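Local coordinates for Two-component system sensor histidine kinase (Bacteroides thetaiotaomicron, PDB 3OTT), which probably senses saccharides through this extracellular beta-propeller and beta-sandwich region and passes the signal to a histidine kinase part of the same protein, at residues Ala238-Gly241 with Asn242-Leu246; Tyr256-Asp259 with Thr260-Leu263; Val443-Lys446 with His447-Met450; Tyr379-Lys382 with Glu383-Trp387. All blocks are in the same frame, centred on the assembly; numbering follows the deposited sequence.

In the fold
All four contacts are local turns or caps at the ends of propeller strands. Interactions 1 and 2 follow one another on a single four-stranded blade of the first propeller, their centres about 12 Å apart, and Asp244 joins them by reaching His257. Interactions 3 and 4 lie in the second propeller, across the centre of the chain, and share a sheet; Lys446 and His447 meet Asp381 and Glu383. Interactions 1 and 4 are the same kind of hairpin, with a buried aspartate binding backbone amides. Interaction 2 is a surface turn held by asparagine and threonine. Interaction 3, partly buried, caps a short helix with an aspartate and packs its apolar side inward.

Interaction 1 (Ala238-Gly241 with Asn242-Leu246); sequences ALDG and NGDLL
A 3:5 beta hairpin with a type I turn and a G1 beta bulge joins the first two strands of a propeller blade, 232-239 and 245-249, and Asp240 and Asp244 meet across it. The turn runs from Asp240 to Gly243 and is closed by Gly243 N to Asp240 O (2.9 Å), with Asp240 N to Asp244 O on the strand side. Gly243 suits the bulge because its phi is positive (78°), where a side chain would press on the preceding carbonyl. Ala238 and Leu246 form the next hydrogen-bonded pair, Leu246 N reaching Ala238 O at 2.7 Å.

The carboxylate of Asp240 turns back over the loop because its CG stands between the backbone N and the carbonyl carbon (chi1 75°). There OD1 receives Asp244 N at 3.0 Å, from above the carboxylate plane, while OD2 is hydrogen-bonded to Tyr9. The two aspartates lie side by side, OD2 of Asp240 4.2 Å from OD2 of Asp244, and a hydrogen bond from His257 to Asp244 probably eases the charge between them. With an alanine here, Asp244 N and the Tyr9 hydroxyl would probably be left without this acceptor, and the turn would be freer to move. Leu246 crosses Asp240 at about a right angle and lays CD1 3.6 Å from Asp240 OD2, and it also touches Leu253, Val255 and Ile284. On the other face of the hairpin, beside Leu197, the leucines suit a greasy layer: Leu239 CD2 lies 4.0 Å from Leu245 CD2.

Interaction 2 (Tyr256-Asp259 with Thr260-Leu263); sequences YHND and TTPL
Between Asn258 and Thr261 the chain makes a type I beta turn, with Thr261 N bonded to Asn258 O at 3.3 Å from well above the carbonyl plane. The side chain of Asn258 adds further bonds. A chi1 of 61° tucks its amide back against its own main chain and brings OD1 over the turn. Thr261 OG1 gives its proton to Asn258 OD1 at 2.6 Å, arriving 41° out of the amide plane, the two side chains crossing at about a right angle. Thr260 N adds a weak bond to the same oxygen, the link of an Asx turn. Asparagine suits this place because its short amide offers an acceptor just where the two threonine residues can use it.

Thr261 OG1 also lies in the plane of the His257 ring, at its edge, 3.4 Å from CD2; the ring's ND1, on the other side of CG, is engaged by Asp244. A water bridges the two arms of the loop, accepting from His257 N at 2.8 Å and donating to Thr261 O at 2.6 Å, so these backbone groups are satisfied without a direct bond. Within the first segment, Tyr256 OH donates to Asp259 OD2 at 2.8 Å, an oxygen that also forms a salt bridge with Lys224. Leu263 completes the contact, its CD2 coming to 3.9 Å from Tyr256 CB near the ring edge, while both residues rest on strand 222-229. The whole is a surface connection between the antiparallel strands 252-256 and 264-266, the outer hairpin of a four-stranded beta-propeller blade.

Interaction 3 (Val443-Lys446 with His447-Met450); sequences VVDK and HKLM
The carboxylate of Asp445 and the imidazole of His447 are the flat groups here, and they lie at the N-terminus of the short helix 446-451, which Asp445 N-caps. Lys448 N meets Asp445 OD1 on its anti side, 32° out of the carboxylate plane, in a nearly straight bond of 3.1 Å (N-H...O 176°). The His447 ring is approached at an oblique angle by Lys446 CE, 3.9 Å from NE2, and that nitrogen is itself hydrogen-bonded to Glu383.

Asp445 is the last residue of strand 441-445. With CG anti to the backbone N (chi1 -176°), the carboxylate extends along the helix start and OD1 reaches Lys448 N, an amide that lacks a main-chain acceptor; the negative charge also probably suits this positive helix end. An alanine here would remove that acceptor and is likely to leave Lys448 N without its cap, so that the helix start could fray. The regular helical bonds follow, Leu449 N to Asp445 O and Met450 N to Lys446 O, both 2.9 Å.

Lys446, bent at its third torsion, sends NZ away from the helix into salt bridges with Asp381, Glu383 and Glu426, a cluster of acids that a lysine readily answers. The helix thereby links the end of one propeller blade to a turn of its neighbour. Its apolar side faces inward, where Leu449 touches Leu432, Ile394 and Tyr407. Closing the junction between strand and helix, Val444 CG1 packs 3.7 Å from Leu449 CB.

Interaction 4 (Tyr379-Lys382 with Glu383-Trp387); sequences YEDK and EQQLW
Asp381 and Trp387 cross with the carboxylate and indole planes 58° apart, and their meeting ties the turn to the second strand. Trp387 NE1 points straight at Asp381 OD2 (2.9 Å, N-H...O 170°); the oxygen lies in the indole plane, whereas the nitrogen stands above the carboxylate. Asp381 reaches inward because, with chi1 at 69°, the CB-CG bond folds back over the main chain. Its other oxygen, OD1, is gripped from opposite faces of the carboxylate by Gln385 N at 2.7 Å and Glu383 N at 2.8 Å. Together with NE1 these bonds fix the group's rotation, and the salt bridge from Lys446 to OD2 probably balances its charge. A short acid suits this place, since its two oxygens serve three N-H groups of the hairpin and that amine.

Gln385 runs side by side with Asp381, pointing the same way, its CB 3.2 Å from OD2, and its own OE1 is bound by Arg396. Glu380, on the opposite face of the hairpin, extends over the turn and lays OE2 3.2 Å from Gln384 CA; Ser333 binds that oxygen. Trp387 CD1 comes obliquely to the Tyr379 ring, 4.4 Å from CD2, and the tyrosine hydroxyl is bonded to Glu426 N. Their backbones pair as a hydrogen-bonded couple, Trp387 N to Tyr379 O at 2.7 Å.

Asp381 to Gln384 is a type I turn, and Gln384, with positive phi, takes the bulge position that glycine often fills. Type I turn and G1 bulge together make a 3:5 hairpin joining strands 375-380 and 386-390, within the two-component regulator propeller repeat.

Interaction 1 (Ala238-Gly241 with Asn242-Leu246)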
loop_
_atom_site.group_PDB
_atom_site.type_symbol
_atom_site.label_atom_id
_atom_site.label_comp_id
_atom_site.label_asym_id
_atom_site.label_seq_id
_atom_site.Cartn_x
_atom_site.Cartn_y
_atom_site.Cartn_z
ATOM N N ALA B 238 -21.370 -14.335 -1.321
ATOM C CA ALA B 238 -20.129 -13.772 -1.864
ATOM C C ALA B 238 -20.501 -12.577 -2.749
ATOM O O ALA B 238 -21.662 -12.453 -3.212
ATOM C CB ALA B 238 -19.382 -14.837 -2.768
ATOM N N LEU B 239 -19.499 -11.782 -3.059
ATOM C CA LEU B 239 -19.572 -10.711 -4.046
ATOM C C LEU B 239 -18.747 -11.026 -5.283
ATOM O O LEU B 239 -17.584 -11.470 -5.152
ATOM C CB LEU B 239 -18.953 -9.412 -3.473
ATOM C CG LEU B 239 -19.737 -8.844 -2.258
ATOM C CD1 LEU B 239 -18.816 -7.871 -1.495
ATOM C CD2 LEU B 239 -21.051 -8.167 -2.709
ATOM N N ASP B 240 -19.276 -10.695 -6.456
ATOM C CA ASP B 240 -18.596 -11.019 -7.647
ATOM C C ASP B 240 -17.731 -9.868 -8.143
ATOM O O ASP B 240 -17.621 -8.833 -7.478
ATOM C CB ASP B 240 -19.550 -11.619 -8.681
ATOM C CG ASP B 240 -20.454 -10.577 -9.346
ATOM O OD1 ASP B 240 -20.256 -9.340 -9.195
ATOM O OD2 ASP B 240 -21.374 -11.045 -10.024
ATOM N N GLY B 241 -17.079 -10.047 -9.286
ATOM C CA GLY B 241 -16.143 -9.027 -9.774
ATOM C C GLY B 241 -16.824 -7.696 -10.127
ATOM O O GLY B 241 -16.192 -6.639 -10.089
ATOM N N ASN B 242 -18.101 -7.777 -10.499
ATOM C CA ASN B 242 -18.958 -6.620 -10.713
ATOM C C ASN B 242 -19.471 -5.936 -9.403
ATOM O O ASN B 242 -20.147 -4.945 -9.490
ATOM C CB ASN B 242 -20.153 -7.052 -11.587
ATOM C CG ASN B 242 -19.717 -7.669 -12.963
ATOM O OD1 ASN B 242 -18.622 -7.381 -13.488
ATOM N ND2 ASN B 242 -20.585 -8.534 -13.536
ATOM N N GLY B 243 -19.162 -6.457 -8.214
ATOM C CA GLY B 243 -19.746 -5.932 -6.985
ATOM C C GLY B 243 -21.193 -6.401 -6.718
ATOM O O GLY B 243 -21.857 -5.938 -5.789
ATOM N N ASP B 244 -21.688 -7.343 -7.511
ATOM C CA ASP B 244 -22.958 -7.941 -7.208
ATOM C C ASP B 244 -22.902 -8.964 -6.102
ATOM O O ASP B 244 -21.928 -9.725 -5.981
ATOM C CB ASP B 244 -23.533 -8.552 -8.448
ATOM C CG ASP B 244 -23.914 -7.484 -9.456
ATOM O OD1 ASP B 244 -24.102 -6.294 -9.060
ATOM O OD2 ASP B 244 -24.061 -7.838 -10.636
ATOM N N LEU B 245 -23.994 -8.997 -5.333
ATOM C CA LEU B 245 -24.113 -9.908 -4.250
ATOM C C LEU B 245 -24.713 -11.209 -4.724
ATOM O O LEU B 245 -25.755 -11.222 -5.370
ATOM C CB LEU B 245 -24.959 -9.244 -3.196
ATOM C CG LEU B 245 -25.201 -9.814 -1.823
ATOM C CD1 LEU B 245 -26.361 -10.747 -1.903
ATOM C CD2 LEU B 245 -23.957 -10.372 -1.093
ATOM N N LEU B 246 -24.057 -12.314 -4.396
ATOM C CA LEU B 246 -24.535 -13.641 -4.817
ATOM C C LEU B 246 -24.973 -14.357 -3.613
ATOM O O LEU B 246 -24.248 -14.398 -2.619
ATOM C CB LEU B 246 -23.438 -14.450 -5.471
ATOM C CG LEU B 246 -23.015 -14.270 -6.934
ATOM C CD1 LEU B 246 -23.146 -12.917 -7.560
ATOM C CD2 LEU B 246 -21.567 -14.835 -7.146
#

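Interaction 2 (Tyr256-Asp259 with Thr260-Leu263)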
loop_
_atom_site.group_PDB
_atom_site.type_symbol
_atom_site.label_atom_id
_atom_site.label_comp_id
_atom_site.label_asym_id
_atom_site.label_seq_id
_atom_site.Cartn_x
_atom_site.Cartn_y
_atom_site.Cartn_z
ATOM N N TYR B 256 -28.002 -10.227 -6.720
ATOM C CA TYR B 256 -28.579 -8.914 -6.378
ATOM C C TYR B 256 -27.663 -7.806 -6.885
ATOM O O TYR B 256 -26.421 -7.784 -6.617
ATOM C CB TYR B 256 -28.749 -8.830 -4.825
ATOM C CG TYR B 256 -29.196 -7.442 -4.335
ATOM C CD1 TYR B 256 -28.265 -6.467 -4.087
ATOM C CD2 TYR B 256 -30.587 -7.102 -4.202
ATOM C CE1 TYR B 256 -28.639 -5.174 -3.651
ATOM C CE2 TYR B 256 -30.965 -5.811 -3.806
ATOM C CZ TYR B 256 -29.967 -4.862 -3.526
ATOM O OH TYR B 256 -30.247 -3.607 -3.132
ATOM N N HIS B 257 -28.252 -6.846 -7.564
ATOM C CA HIS B 257 -27.477 -5.740 -8.086
ATOM C C HIS B 257 -27.909 -4.480 -7.350
ATOM O O HIS B 257 -27.110 -3.943 -6.576
ATOM C CB HIS B 257 -27.581 -5.639 -9.624
ATOM C CG HIS B 257 -27.005 -4.368 -10.190
ATOM N ND1 HIS B 257 -25.650 -4.071 -10.163
ATOM C CD2 HIS B 257 -27.606 -3.326 -10.810
ATOM C CE1 HIS B 257 -25.445 -2.891 -10.722
ATOM N NE2 HIS B 257 -26.611 -2.424 -11.134
ATOM N N ASN B 258 -29.160 -4.038 -7.543
ATOM C CA ASN B 258 -29.758 -2.999 -6.681
ATOM C C ASN B 258 -31.290 -3.237 -6.495
ATOM O O ASN B 258 -31.830 -4.220 -7.044
ATOM C CB ASN B 258 -29.404 -1.546 -7.142
ATOM C CG ASN B 258 -29.894 -1.241 -8.537
ATOM O OD1 ASN B 258 -30.889 -1.816 -8.991
ATOM N ND2 ASN B 258 -29.187 -0.353 -9.251
ATOM N N ASP B 259 -31.972 -2.373 -5.747
ATOM C CA ASP B 259 -33.434 -2.528 -5.538
ATOM C C ASP B 259 -34.251 -2.408 -6.802
ATOM O O ASP B 259 -35.350 -2.976 -6.855
ATOM C CB ASP B 259 -34.023 -1.496 -4.542
ATOM C CG ASP B 259 -33.698 -1.823 -3.088
ATOM O OD1 ASP B 259 -34.316 -1.241 -2.168
ATOM O OD2 ASP B 259 -32.839 -2.679 -2.838
ATOM N N THR B 260 -33.753 -1.698 -7.812
ATOM C CA THR B 260 -34.594 -1.438 -8.973
ATOM C C THR B 260 -34.342 -2.460 -10.042
ATOM O O THR B 260 -34.992 -2.454 -11.071
ATOM C CB THR B 260 -34.411 -0.001 -9.584
ATOM O OG1 THR B 260 -33.028 0.290 -9.741
ATOM C CG2 THR B 260 -35.041 1.080 -8.673
ATOM N N THR B 261 -33.407 -3.354 -9.796
ATOM C CA THR B 261 -33.044 -4.332 -10.777
ATOM C C THR B 261 -33.548 -5.708 -10.377
ATOM O O THR B 261 -33.234 -6.195 -9.327
ATOM C CB THR B 261 -31.490 -4.408 -10.970
ATOM O OG1 THR B 261 -30.991 -3.115 -11.280
ATOM C CG2 THR B 261 -31.078 -5.409 -12.110
ATOM N N PRO B 262 -34.281 -6.360 -11.274
ATOM C CA PRO B 262 -34.748 -7.710 -11.016
ATOM C C PRO B 262 -33.593 -8.608 -10.548
ATOM O O PRO B 262 -32.559 -8.608 -11.160
ATOM C CB PRO B 262 -35.203 -8.181 -12.383
ATOM C CG PRO B 262 -35.601 -6.859 -13.111
ATOM C CD PRO B 262 -34.641 -5.851 -12.613
ATOM N N LEU B 263 -33.789 -9.384 -9.503
ATOM C CA LEU B 263 -32.839 -10.433 -9.144
ATOM C C LEU B 263 -32.722 -11.376 -10.320
ATOM O O LEU B 263 -33.708 -11.609 -11.014
ATOM C CB LEU B 263 -33.404 -11.278 -8.010
ATOM C CG LEU B 263 -33.549 -10.631 -6.635
ATOM C CD1 LEU B 263 -34.295 -11.592 -5.791
ATOM C CD2 LEU B 263 -32.131 -10.272 -6.044
HETATM O O HOH W 1 -31.013 -6.780 -8.118
#

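Interaction 3 (Val443-Lys446 with His447-Met450)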
loop_
_atom_site.group_PDB
_atom_site.type_symbol
_atom_site.label_atom_id
_atom_site.label_comp_id
_atom_site.label_asym_id
_atom_site.label_seq_id
_atom_site.Cartn_x
_atom_site.Cartn_y
_atom_site.Cartn_z
ATOM N N VAL B 443 16.369 23.088 -32.011
ATOM C CA VAL B 443 17.118 22.073 -32.722
ATOM C C VAL B 443 18.537 22.130 -32.191
ATOM O O VAL B 443 19.178 23.188 -32.300
ATOM C CB VAL B 443 17.108 22.315 -34.209
ATOM C CG1 VAL B 443 17.900 21.225 -34.907
ATOM C CG2 VAL B 443 15.641 22.416 -34.751
ATOM N N VAL B 444 18.982 21.038 -31.558
ATOM C CA VAL B 444 20.225 20.990 -30.793
ATOM C C VAL B 444 21.146 19.856 -31.268
ATOM O O VAL B 444 20.696 18.728 -31.567
ATOM C CB VAL B 444 19.908 20.733 -29.302
ATOM C CG1 VAL B 444 21.137 20.270 -28.516
ATOM C CG2 VAL B 444 19.288 21.998 -28.614
ATOM N N ASP B 445 22.429 20.141 -31.345
ATOM C CA ASP B 445 23.389 19.123 -31.689
ATOM C C ASP B 445 23.503 18.075 -30.552
ATOM O O ASP B 445 23.968 18.382 -29.466
ATOM C CB ASP B 445 24.736 19.753 -32.023
ATOM C CG ASP B 445 25.777 18.696 -32.510
ATOM O OD1 ASP B 445 26.101 17.752 -31.747
ATOM O OD2 ASP B 445 26.271 18.820 -33.649
ATOM N N LYS B 446 23.050 16.857 -30.805
ATOM C CA LYS B 446 22.936 15.846 -29.742
ATOM C C LYS B 446 24.274 15.567 -28.994
ATOM O O LYS B 446 24.344 15.686 -27.755
ATOM C CB LYS B 446 22.348 14.559 -30.304
ATOM C CG LYS B 446 21.838 13.604 -29.239
ATOM C CD LYS B 446 21.315 12.376 -29.845
ATOM C CE LYS B 446 22.485 11.352 -30.125
ATOM N NZ LYS B 446 21.883 9.994 -30.219
ATOM N N HIS B 447 25.336 15.263 -29.740
ATOM C CA HIS B 447 26.646 14.979 -29.081
ATOM C C HIS B 447 27.234 16.144 -28.319
ATOM O O HIS B 447 27.743 15.953 -27.226
ATOM C CB HIS B 447 27.664 14.314 -30.014
ATOM C CG HIS B 447 27.250 12.920 -30.398
ATOM N ND1 HIS B 447 27.590 12.325 -31.598
ATOM C CD2 HIS B 447 26.478 12.017 -29.739
ATOM C CE1 HIS B 447 27.062 11.110 -31.651
ATOM N NE2 HIS B 447 26.377 10.902 -30.535
ATOM N N LYS B 448 27.139 17.358 -28.862
ATOM C CA LYS B 448 27.592 18.509 -28.107
ATOM C C LYS B 448 26.736 18.723 -26.848
ATOM O O LYS B 448 27.238 18.985 -25.770
ATOM C CB LYS B 448 27.703 19.757 -29.015
ATOM C CG LYS B 448 29.074 19.868 -29.608
ATOM C CD LYS B 448 29.134 20.641 -30.906
ATOM C CE LYS B 448 28.770 22.121 -30.726
ATOM N NZ LYS B 448 29.611 22.908 -31.682
ATOM N N LEU B 449 25.433 18.543 -26.941
ATOM C CA LEU B 449 24.689 18.666 -25.706
ATOM C C LEU B 449 25.186 17.627 -24.673
ATOM O O LEU B 449 25.473 17.988 -23.514
ATOM C CB LEU B 449 23.197 18.515 -25.968
ATOM C CG LEU B 449 22.293 18.513 -24.756
ATOM C CD1 LEU B 449 22.256 19.899 -24.138
ATOM C CD2 LEU B 449 20.909 17.989 -25.155
ATOM N N MET B 450 25.294 16.355 -25.083
ATOM C CA MET B 450 25.715 15.276 -24.165
ATOM C C MET B 450 27.072 15.529 -23.525
ATOM O O MET B 450 27.317 15.160 -22.344
ATOM C CB MET B 450 25.734 13.925 -24.885
ATOM C CG MET B 450 24.350 13.351 -25.061
ATOM S SD MET B 450 24.195 11.880 -26.075
ATOM C CE MET B 450 25.371 10.716 -25.368
#

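Interaction 4 (Tyr379-Lys382 with Glu383-Trp387)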
loop_
_atom_site.group_PDB
_atom_site.type_symbol
_atom_site.label_atom_id
_atom_site.label_comp_id
_atom_site.label_asym_id
_atom_site.label_seq_id
_atom_site.Cartn_x
_atom_site.Cartn_y
_atom_site.Cartn_z
ATOM N N TYR B 379 11.166 8.783 -25.396
ATOM C CA TYR B 379 11.725 8.557 -26.693
ATOM C C TYR B 379 13.085 7.857 -26.620
ATOM O O TYR B 379 13.959 8.177 -25.799
ATOM C CB TYR B 379 11.875 9.897 -27.374
ATOM C CG TYR B 379 12.581 9.868 -28.713
ATOM C CD1 TYR B 379 11.948 9.325 -29.843
ATOM C CD2 TYR B 379 13.846 10.388 -28.844
ATOM C CE1 TYR B 379 12.575 9.285 -31.075
ATOM C CE2 TYR B 379 14.500 10.361 -30.074
ATOM C CZ TYR B 379 13.847 9.811 -31.184
ATOM O OH TYR B 379 14.453 9.809 -32.392
ATOM N N GLU B 380 13.288 6.902 -27.505
ATOM C CA GLU B 380 14.611 6.300 -27.630
ATOM C C GLU B 380 15.259 6.757 -28.930
ATOM O O GLU B 380 14.643 6.627 -29.995
ATOM C CB GLU B 380 14.492 4.752 -27.607
ATOM C CG GLU B 380 15.826 4.106 -27.477
ATOM C CD GLU B 380 15.814 2.580 -27.424
ATOM O OE1 GLU B 380 14.811 1.913 -27.038
ATOM O OE2 GLU B 380 16.863 2.040 -27.727
ATOM N N ASP B 381 16.478 7.277 -28.869
ATOM C CA ASP B 381 17.131 7.822 -30.098
ATOM C C ASP B 381 17.817 6.775 -30.982
ATOM O O ASP B 381 17.617 5.553 -30.778
ATOM C CB ASP B 381 18.081 8.984 -29.810
ATOM C CG ASP B 381 19.354 8.560 -29.050
ATOM O OD1 ASP B 381 19.738 7.359 -29.067
ATOM O OD2 ASP B 381 19.991 9.457 -28.429
ATOM N N LYS B 382 18.646 7.250 -31.930
ATOM C CA LYS B 382 19.266 6.387 -32.947
ATOM C C LYS B 382 20.390 5.595 -32.357
ATOM O O LYS B 382 20.807 4.611 -32.944
ATOM C CB LYS B 382 19.861 7.188 -34.142
ATOM C CG LYS B 382 18.951 8.241 -34.781
ATOM C CD LYS B 382 17.681 7.639 -35.372
ATOM C CE LYS B 382 17.032 8.682 -36.305
ATOM N NZ LYS B 382 15.684 8.254 -36.647
ATOM N N GLU B 383 20.933 6.028 -31.226
ATOM C CA GLU B 383 22.032 5.282 -30.625
ATOM C C GLU B 383 21.535 4.560 -29.387
ATOM O O GLU B 383 22.313 4.216 -28.506
ATOM C CB GLU B 383 23.199 6.204 -30.319
ATOM C CG GLU B 383 23.888 6.755 -31.595
ATOM C CD GLU B 383 24.929 7.860 -31.305
ATOM O OE1 GLU B 383 24.553 8.901 -30.690
ATOM O OE2 GLU B 383 26.124 7.688 -31.702
ATOM N N GLN B 384 20.220 4.354 -29.313
ATOM C CA GLN B 384 19.623 3.657 -28.166
ATOM C C GLN B 384 19.715 4.443 -26.818
ATOM O O GLN B 384 19.676 3.858 -25.749
ATOM C CB GLN B 384 20.148 2.192 -28.044
ATOM C CG GLN B 384 19.813 1.304 -29.302
ATOM C CD GLN B 384 20.810 1.550 -30.485
ATOM O OE1 GLN B 384 22.006 1.456 -30.301
ATOM N NE2 GLN B 384 20.308 1.909 -31.654
ATOM N N GLN B 385 19.788 5.761 -26.868
ATOM C CA GLN B 385 19.768 6.515 -25.633
ATOM C C GLN B 385 18.292 6.911 -25.336
ATOM O O GLN B 385 17.540 7.329 -26.221
ATOM C CB GLN B 385 20.644 7.759 -25.763
ATOM C CG GLN B 385 22.175 7.552 -26.007
ATOM C CD GLN B 385 22.890 7.115 -24.749
ATOM O OE1 GLN B 385 22.787 7.762 -23.697
ATOM N NE2 GLN B 385 23.586 5.987 -24.830
ATOM N N LEU B 386 17.910 6.814 -24.067
ATOM C CA LEU B 386 16.556 7.034 -23.646
ATOM C C LEU B 386 16.384 8.532 -23.239
ATOM O O LEU B 386 17.077 8.990 -22.338
ATOM C CB LEU B 386 16.279 6.121 -22.456
ATOM C CG LEU B 386 14.803 5.840 -22.084
ATOM C CD1 LEU B 386 14.217 6.941 -21.337
ATOM C CD2 LEU B 386 13.929 5.551 -23.298
ATOM N N TRP B 387 15.487 9.254 -23.909
ATOM C CA TRP B 387 15.191 10.627 -23.536
ATOM C C TRP B 387 13.743 10.840 -22.993
ATOM O O TRP B 387 12.819 10.166 -23.433
ATOM C CB TRP B 387 15.370 11.548 -24.705
ATOM C CG TRP B 387 16.806 11.565 -25.272
ATOM C CD1 TRP B 387 17.296 10.739 -26.217
ATOM C CD2 TRP B 387 17.848 12.502 -24.980
ATOM N NE1 TRP B 387 18.573 11.060 -26.517
ATOM C CE2 TRP B 387 18.947 12.150 -25.780
ATOM C CE3 TRP B 387 17.954 13.614 -24.140
ATOM C CZ2 TRP B 387 20.137 12.846 -25.756
ATOM C CZ3 TRP B 387 19.120 14.306 -24.108
ATOM C CH2 TRP B 387 20.213 13.923 -24.910
#